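PDB 3DTD: invasion-associated protein B from Bartonella henselae, which is of unknown biochemical function but, as a member of the invasion-associated locus B family, is probably linked to host-cell invasion. Local coordinates for residues F46-V60 with L148-L162. Sequence-based numbering, arbitrary orientation.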
loop_
_atom_site.group_PDB
_atom_site.type_symbol
_atom_site.label_atom_id
_atom_site.label_comp_id
_atom_site.label_asym_id
_atom_site.label_seq_id
_atom_site.Cartn_x
_atom_site.Cartn_y
_atom_site.Cartn_z
ATOM N N PHE C 46 -17.899 8.222 -33.902
ATOM C CA PHE C 46 -18.398 9.342 -33.120
ATOM C C PHE C 46 -17.381 10.463 -32.918
ATOM O O PHE C 46 -16.171 10.252 -32.950
ATOM C CB PHE C 46 -19.047 8.892 -31.796
ATOM C CG PHE C 46 -18.136 8.113 -30.884
ATOM C CD1 PHE C 46 -17.469 8.750 -29.841
ATOM C CD2 PHE C 46 -17.979 6.734 -31.038
ATOM C CE1 PHE C 46 -16.633 8.033 -28.980
ATOM C CE2 PHE C 46 -17.142 6.008 -30.188
ATOM C CZ PHE C 46 -16.470 6.661 -29.152
ATOM N N MET C 47 -17.925 11.653 -32.705
ATOM C CA MET C 47 -17.203 12.906 -32.633
ATOM C C MET C 47 -17.352 13.392 -31.205
ATOM O O MET C 47 -18.474 13.553 -30.731
ATOM C CB MET C 47 -17.928 13.870 -33.554
ATOM C CG MET C 47 -17.130 14.940 -34.191
ATOM S SD MET C 47 -18.236 15.908 -35.246
ATOM C CE MET C 47 -17.680 17.506 -34.712
ATOM N N HIS C 48 -16.250 13.624 -30.502
ATOM C CA HIS C 48 -16.362 13.958 -29.078
ATOM C C HIS C 48 -15.374 14.983 -28.538
ATOM O O HIS C 48 -14.313 15.204 -29.110
ATOM C CB HIS C 48 -16.369 12.694 -28.206
ATOM C CG HIS C 48 -15.139 11.854 -28.344
ATOM N ND1 HIS C 48 -14.105 11.900 -27.436
ATOM C CD2 HIS C 48 -14.775 10.954 -29.286
ATOM C CE1 HIS C 48 -13.161 11.055 -27.806
ATOM N NE2 HIS C 48 -13.540 10.472 -28.927
ATOM N N ARG C 49 -15.765 15.597 -27.423
ATOM C CA ARG C 49 -15.024 16.669 -26.769
ATOM C C ARG C 49 -15.356 16.694 -25.268
ATOM O O ARG C 49 -16.525 16.641 -24.887
ATOM C CB ARG C 49 -15.388 18.013 -27.417
ATOM C CG ARG C 49 -14.960 19.255 -26.646
ATOM C CD ARG C 49 -13.602 19.744 -27.103
ATOM N NE ARG C 49 -12.965 20.614 -26.118
ATOM C CZ ARG C 49 -11.707 20.497 -25.703
ATOM N NH1 ARG C 49 -10.909 19.554 -26.191
ATOM N NH2 ARG C 49 -11.245 21.347 -24.804
ATOM N N GLN C 50 -14.362 16.771 -24.420
ATOM C CA GLN C 50 -14.637 17.069 -23.057
ATOM C C GLN C 50 -13.972 18.306 -22.588
ATOM O O GLN C 50 -12.976 18.680 -23.090
ATOM C CB GLN C 50 -14.387 15.880 -22.161
ATOM C CG GLN C 50 -13.012 15.490 -22.038
ATOM C CD GLN C 50 -12.858 14.144 -21.454
ATOM O OE1 GLN C 50 -11.777 13.734 -21.166
ATOM N NE2 GLN C 50 -13.936 13.449 -21.279
ATOM N N GLU C 51 -14.586 18.960 -21.636
ATOM C CA GLU C 51 -14.045 20.162 -21.022
ATOM C C GLU C 51 -13.717 19.911 -19.552
ATOM O O GLU C 51 -14.472 19.253 -18.836
ATOM C CB GLU C 51 -15.005 21.347 -21.165
ATOM C CG GLU C 51 -15.538 21.606 -22.581
ATOM C CD GLU C 51 -14.499 22.168 -23.560
ATOM O OE1 GLU C 51 -13.382 22.555 -23.142
ATOM O OE2 GLU C 51 -14.812 22.229 -24.766
ATOM N N VAL C 52 -12.578 20.437 -19.115
ATOM C CA VAL C 52 -12.090 20.236 -17.753
ATOM C C VAL C 52 -11.934 21.565 -17.012
ATOM O O VAL C 52 -11.881 22.628 -17.635
ATOM C CB VAL C 52 -10.746 19.429 -17.712
ATOM C CG1 VAL C 52 -10.893 18.079 -18.411
ATOM C CG2 VAL C 52 -9.589 20.224 -18.314
ATOM N N ASN C 53 -11.877 21.498 -15.682
ATOM C CA ASN C 53 -11.562 22.666 -14.864
ATOM C C ASN C 53 -10.059 22.785 -14.590
ATOM O O ASN C 53 -9.263 22.053 -15.186
ATOM C CB ASN C 53 -12.391 22.689 -13.569
ATOM C CG ASN C 53 -12.197 21.446 -12.698
ATOM O OD1 ASN C 53 -11.242 20.682 -12.851
ATOM N ND2 ASN C 53 -13.114 21.253 -11.765
ATOM N N ASP C 54 -9.680 23.698 -13.694
ATOM C CA ASP C 54 -8.268 23.901 -13.333
ATOM C C ASP C 54 -7.656 22.741 -12.529
ATOM O O ASP C 54 -6.430 22.609 -12.455
ATOM C CB ASP C 54 -8.053 25.250 -12.624
ATOM C CG ASP C 54 -9.115 25.552 -11.572
ATOM O OD1 ASP C 54 -9.661 24.612 -10.951
ATOM O OD2 ASP C 54 -9.394 26.750 -11.361
ATOM N N GLN C 55 -8.516 21.905 -11.945
ATOM C CA GLN C 55 -8.096 20.674 -11.267
ATOM C C GLN C 55 -8.113 19.472 -12.217
ATOM O O GLN C 55 -7.991 18.323 -11.783
ATOM C CB GLN C 55 -8.978 20.400 -10.043
ATOM C CG GLN C 55 -8.688 21.306 -8.848
ATOM C CD GLN C 55 -7.314 21.058 -8.234
ATOM O OE1 GLN C 55 -6.464 21.950 -8.205
ATOM N NE2 GLN C 55 -7.093 19.841 -7.746
ATOM N N ASN C 56 -8.273 19.767 -13.508
ATOM C CA ASN C 56 -8.278 18.796 -14.613
ATOM C C ASN C 56 -9.306 17.657 -14.534
ATOM O O ASN C 56 -9.081 16.569 -15.067
ATOM C CB ASN C 56 -6.866 18.258 -14.893
ATOM C CG ASN C 56 -6.606 18.052 -16.376
ATOM O OD1 ASN C 56 -6.366 19.008 -17.114
ATOM N ND2 ASN C 56 -6.655 16.801 -16.817
ATOM N N ARG C 57 -10.438 17.913 -13.883
ATOM C CA ARG C 57 -11.535 16.950 -13.895
ATOM C C ARG C 57 -12.655 17.394 -14.845
ATOM O O ARG C 57 -12.914 18.590 -15.001
ATOM C CB ARG C 57 -12.053 16.649 -12.479
ATOM C CG ARG C 57 -12.781 17.782 -11.791
ATOM C CD ARG C 57 -13.770 17.248 -10.772
ATOM N NE ARG C 57 -14.774 18.253 -10.437
ATOM C CZ ARG C 57 -16.003 18.314 -10.946
ATOM N NH1 ARG C 57 -16.429 17.415 -11.825
ATOM N NH2 ARG C 57 -16.816 19.286 -10.563
ATOM N N VAL C 58 -13.291 16.414 -15.483
ATOM C CA VAL C 58 -14.306 16.650 -16.509
ATOM C C VAL C 58 -15.587 17.238 -15.914
ATOM O O VAL C 58 -16.183 16.662 -15.005
ATOM C CB VAL C 58 -14.624 15.348 -17.296
ATOM C CG1 VAL C 58 -15.616 15.610 -18.430
ATOM C CG2 VAL C 58 -13.346 14.733 -17.852
ATOM N N VAL C 59 -15.991 18.390 -16.440
ATOM C CA VAL C 59 -17.186 19.099 -15.983
ATOM C C VAL C 59 -18.315 18.958 -17.012
ATOM O O VAL C 59 -19.474 18.725 -16.658
ATOM C CB VAL C 59 -16.870 20.596 -15.705
ATOM C CG1 VAL C 59 -18.084 21.341 -15.179
ATOM C CG2 VAL C 59 -15.718 20.724 -14.722
ATOM N N VAL C 60 -17.956 19.083 -18.286
ATOM C CA VAL C 60 -18.908 18.957 -19.383
ATOM C C VAL C 60 -18.296 18.143 -20.538
ATOM O O VAL C 60 -17.102 18.236 -20.799
ATOM C CB VAL C 60 -19.503 20.361 -19.797
ATOM C CG1 VAL C 60 -18.416 21.372 -20.049
ATOM C CG2 VAL C 60 -20.425 20.276 -20.991
ATOM N N LEU C 148 -20.717 27.732 -18.473
ATOM C CA LEU C 148 -20.272 26.501 -19.120
ATOM C C LEU C 148 -20.453 26.556 -20.636
ATOM O O LEU C 148 -21.384 27.183 -21.139
ATOM C CB LEU C 148 -21.010 25.293 -18.542
ATOM C CG LEU C 148 -20.400 24.421 -17.439
ATOM C CD1 LEU C 148 -19.665 25.201 -16.355
ATOM C CD2 LEU C 148 -21.506 23.575 -16.841
ATOM N N PHE C 149 -19.553 25.889 -21.352
ATOM C CA PHE C 149 -19.528 25.903 -22.812
ATOM C C PHE C 149 -18.812 24.676 -23.357
ATOM O O PHE C 149 -18.119 23.970 -22.623
ATOM C CB PHE C 149 -18.860 27.186 -23.357
ATOM C CG PHE C 149 -17.537 27.502 -22.714
ATOM C CD1 PHE C 149 -16.362 26.903 -23.166
ATOM C CD2 PHE C 149 -17.468 28.396 -21.650
ATOM C CE1 PHE C 149 -15.151 27.183 -22.562
ATOM C CE2 PHE C 149 -16.259 28.679 -21.040
ATOM C CZ PHE C 149 -15.106 28.071 -21.492
ATOM N N VAL C 150 -18.997 24.429 -24.651
ATOM C CA VAL C 150 -18.182 23.479 -25.397
ATOM C C VAL C 150 -17.444 24.278 -26.477
ATOM O O VAL C 150 -18.063 25.031 -27.223
ATOM C CB VAL C 150 -19.039 22.339 -26.023
ATOM C CG1 VAL C 150 -18.177 21.379 -26.826
ATOM C CG2 VAL C 150 -19.788 21.570 -24.942
ATOM N N GLN C 151 -16.121 24.139 -26.530
ATOM C CA GLN C 151 -15.312 24.837 -27.527
ATOM C C GLN C 151 -15.445 24.142 -28.877
ATOM O O GLN C 151 -15.375 22.914 -28.958
ATOM C CB GLN C 151 -13.852 24.896 -27.094
ATOM C CG GLN C 151 -13.605 25.650 -25.802
ATOM C CD GLN C 151 -12.143 25.666 -25.412
ATOM O OE1 GLN C 151 -11.376 26.509 -25.874
ATOM N NE2 GLN C 151 -11.749 24.733 -24.550
ATOM N N LEU C 152 -15.634 24.935 -29.929
ATOM C CA LEU C 152 -15.973 24.408 -31.252
ATOM C C LEU C 152 -14.821 24.386 -32.262
ATOM O O LEU C 152 -15.036 24.083 -33.433
ATOM C CB LEU C 152 -17.177 25.166 -31.835
ATOM C CG LEU C 152 -18.495 25.124 -31.054
ATOM C CD1 LEU C 152 -19.485 26.123 -31.642
ATOM C CD2 LEU C 152 -19.098 23.713 -31.005
ATOM N N ASN C 153 -13.607 24.704 -31.816
ATOM C CA ASN C 153 -12.433 24.662 -32.692
ATOM C C ASN C 153 -12.143 23.242 -33.178
ATOM O O ASN C 153 -11.786 22.363 -32.392
ATOM C CB ASN C 153 -11.197 25.262 -32.015
ATOM C CG ASN C 153 -9.996 25.330 -32.948
ATOM O OD1 ASN C 153 -9.127 24.461 -32.925
ATOM N ND2 ASN C 153 -9.960 26.353 -33.792
ATOM N N GLY C 154 -12.333 23.030 -34.476
ATOM C CA GLY C 154 -12.138 21.725 -35.083
ATOM C C GLY C 154 -13.421 20.966 -35.373
ATOM O O GLY C 154 -13.363 19.860 -35.905
ATOM N N PHE C 155 -14.569 21.557 -35.027
ATOM C CA PHE C 155 -15.881 20.925 -35.230
ATOM C C PHE C 155 -16.145 20.634 -36.701
ATOM O O PHE C 155 -16.543 19.523 -37.055
ATOM C CB PHE C 155 -17.017 21.790 -34.658
ATOM C CG PHE C 155 -18.374 21.122 -34.673
ATOM C CD1 PHE C 155 -18.871 20.512 -33.524
ATOM C CD2 PHE C 155 -19.168 21.124 -35.826
ATOM C CE1 PHE C 155 -20.123 19.891 -33.525
ATOM C CE2 PHE C 155 -20.412 20.503 -35.842
ATOM C CZ PHE C 155 -20.892 19.886 -34.688
ATOM N N SER C 156 -15.937 21.643 -37.543
ATOM C CA SER C 156 -16.199 21.544 -38.978
ATOM C C SER C 156 -15.341 20.455 -39.631
ATOM O O SER C 156 -15.860 19.615 -40.367
ATOM C CB SER C 156 -15.988 22.908 -39.654
ATOM O OG SER C 156 -16.841 23.087 -40.767
ATOM N N ASN C 157 -14.045 20.451 -39.323
ATOM C CA ASN C 157 -13.119 19.457 -39.872
ATOM C C ASN C 157 -13.356 18.033 -39.376
ATOM O O ASN C 157 -13.178 17.078 -40.135
ATOM C CB ASN C 157 -11.666 19.862 -39.621
ATOM C CG ASN C 157 -11.195 20.964 -40.553
ATOM O OD1 ASN C 157 -11.692 21.116 -41.671
ATOM N ND2 ASN C 157 -10.218 21.736 -40.098
ATOM N N ALA C 158 -13.759 17.903 -38.113
ATOM C CA ALA C 158 -14.141 16.608 -37.555
ATOM C C ALA C 158 -15.449 16.089 -38.164
ATOM O O ALA C 158 -15.580 14.895 -38.424
ATOM C CB ALA C 158 -14.231 16.667 -36.035
ATOM N N LEU C 159 -16.400 16.987 -38.410
ATOM C CA LEU C 159 -17.663 16.601 -39.040
ATOM C C LEU C 159 -17.480 16.195 -40.503
ATOM O O LEU C 159 -18.134 15.267 -40.970
ATOM C CB LEU C 159 -18.710 17.706 -38.896
ATOM C CG LEU C 159 -20.141 17.416 -39.350
ATOM C CD1 LEU C 159 -20.696 16.118 -38.764
ATOM C CD2 LEU C 159 -21.015 18.584 -38.977
ATOM N N ASN C 160 -16.577 16.880 -41.204
ATOM C CA ASN C 160 -16.167 16.509 -42.561
ATOM C C ASN C 160 -15.562 15.112 -42.655
ATOM O O ASN C 160 -15.797 14.393 -43.626
ATOM C CB ASN C 160 -15.163 17.522 -43.118
ATOM C CG ASN C 160 -15.800 18.852 -43.453
ATOM O OD1 ASN C 160 -17.016 18.984 -43.454
ATOM N ND2 ASN C 160 -14.973 19.851 -43.738
ATOM N N ARG C 161 -14.776 14.754 -41.642
ATOM C CA ARG C 161 -14.211 13.417 -41.502
ATOM C C ARG C 161 -15.295 12.372 -41.218
ATOM O O ARG C 161 -15.243 11.266 -41.756
ATOM C CB ARG C 161 -13.130 13.416 -40.414
ATOM C CG ARG C 161 -12.443 12.075 -40.162
ATOM C CD ARG C 161 -11.761 11.523 -41.390
ATOM N NE ARG C 161 -11.057 10.285 -41.083
ATOM C CZ ARG C 161 -10.768 9.340 -41.970
ATOM N NH1 ARG C 161 -11.129 9.480 -43.241
ATOM N NH2 ARG C 161 -10.125 8.251 -41.579
ATOM N N LEU C 162 -16.275 12.741 -40.395
ATOM C CA LEU C 162 -17.434 11.897 -40.112
ATOM C C LEU C 162 -18.286 11.617 -41.353
ATOM O O LEU C 162 -18.815 10.514 -41.509
ATOM C CB LEU C 162 -18.288 12.517 -38.998
ATOM C CG LEU C 162 -18.448 11.751 -37.679
ATOM C CD1 LEU C 162 -17.136 11.321 -37.052
ATOM C CD2 LEU C 162 -19.278 12.555 -36.706
#
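Met-47 meets Phe-155 through a side chain that runs straight to SD, with chi1 -151° and chi2 179°, and then bends at chi3. The bend sets CE over one ring face, 3.6 Å from the Phe-155 ring centroid. This is a CH-pi contact, with SD farther above the same ring. Ala-158 CB lies 3.8 Å from Met-47 CE, and Leu-162 CD2 packs on Met-47 CB at 3.7 Å. Strand 42-52 thus lies over helix 155-168, and Trp-32 meets the Phe-155 ring edge-to-face.

The other end is polar. Glu-51 folds back at chi2 (-71°), turning its carboxylate to the last residues of strand 144-151. Glu-51 OE2 accepts a nearly straight hydrogen bond from Gln-151 N at 2.9 Å, and Glu-51 OE1 accepts one from Gln-151 NE2 at 3.1 Å. Arg-49 forms a salt bridge from the opposite carboxylate face, side-on, with NE 2.8 Å from Glu-51 OE2 and NH2 3.0 Å from Glu-51 OE1. Gln-151 OE1 accepts a hydrogen bond from Thr-28 N of the second subunit. Val-59 and Val-60 form a classic beta bulge opposite Glu-51.

Glu-51 therefore ties the seven-strand sheet to the edge of the four-strand sheet. Four protein N-H donors and a glycerol hold the buried carboxylate, and the paired arginine probably keeps it ionised.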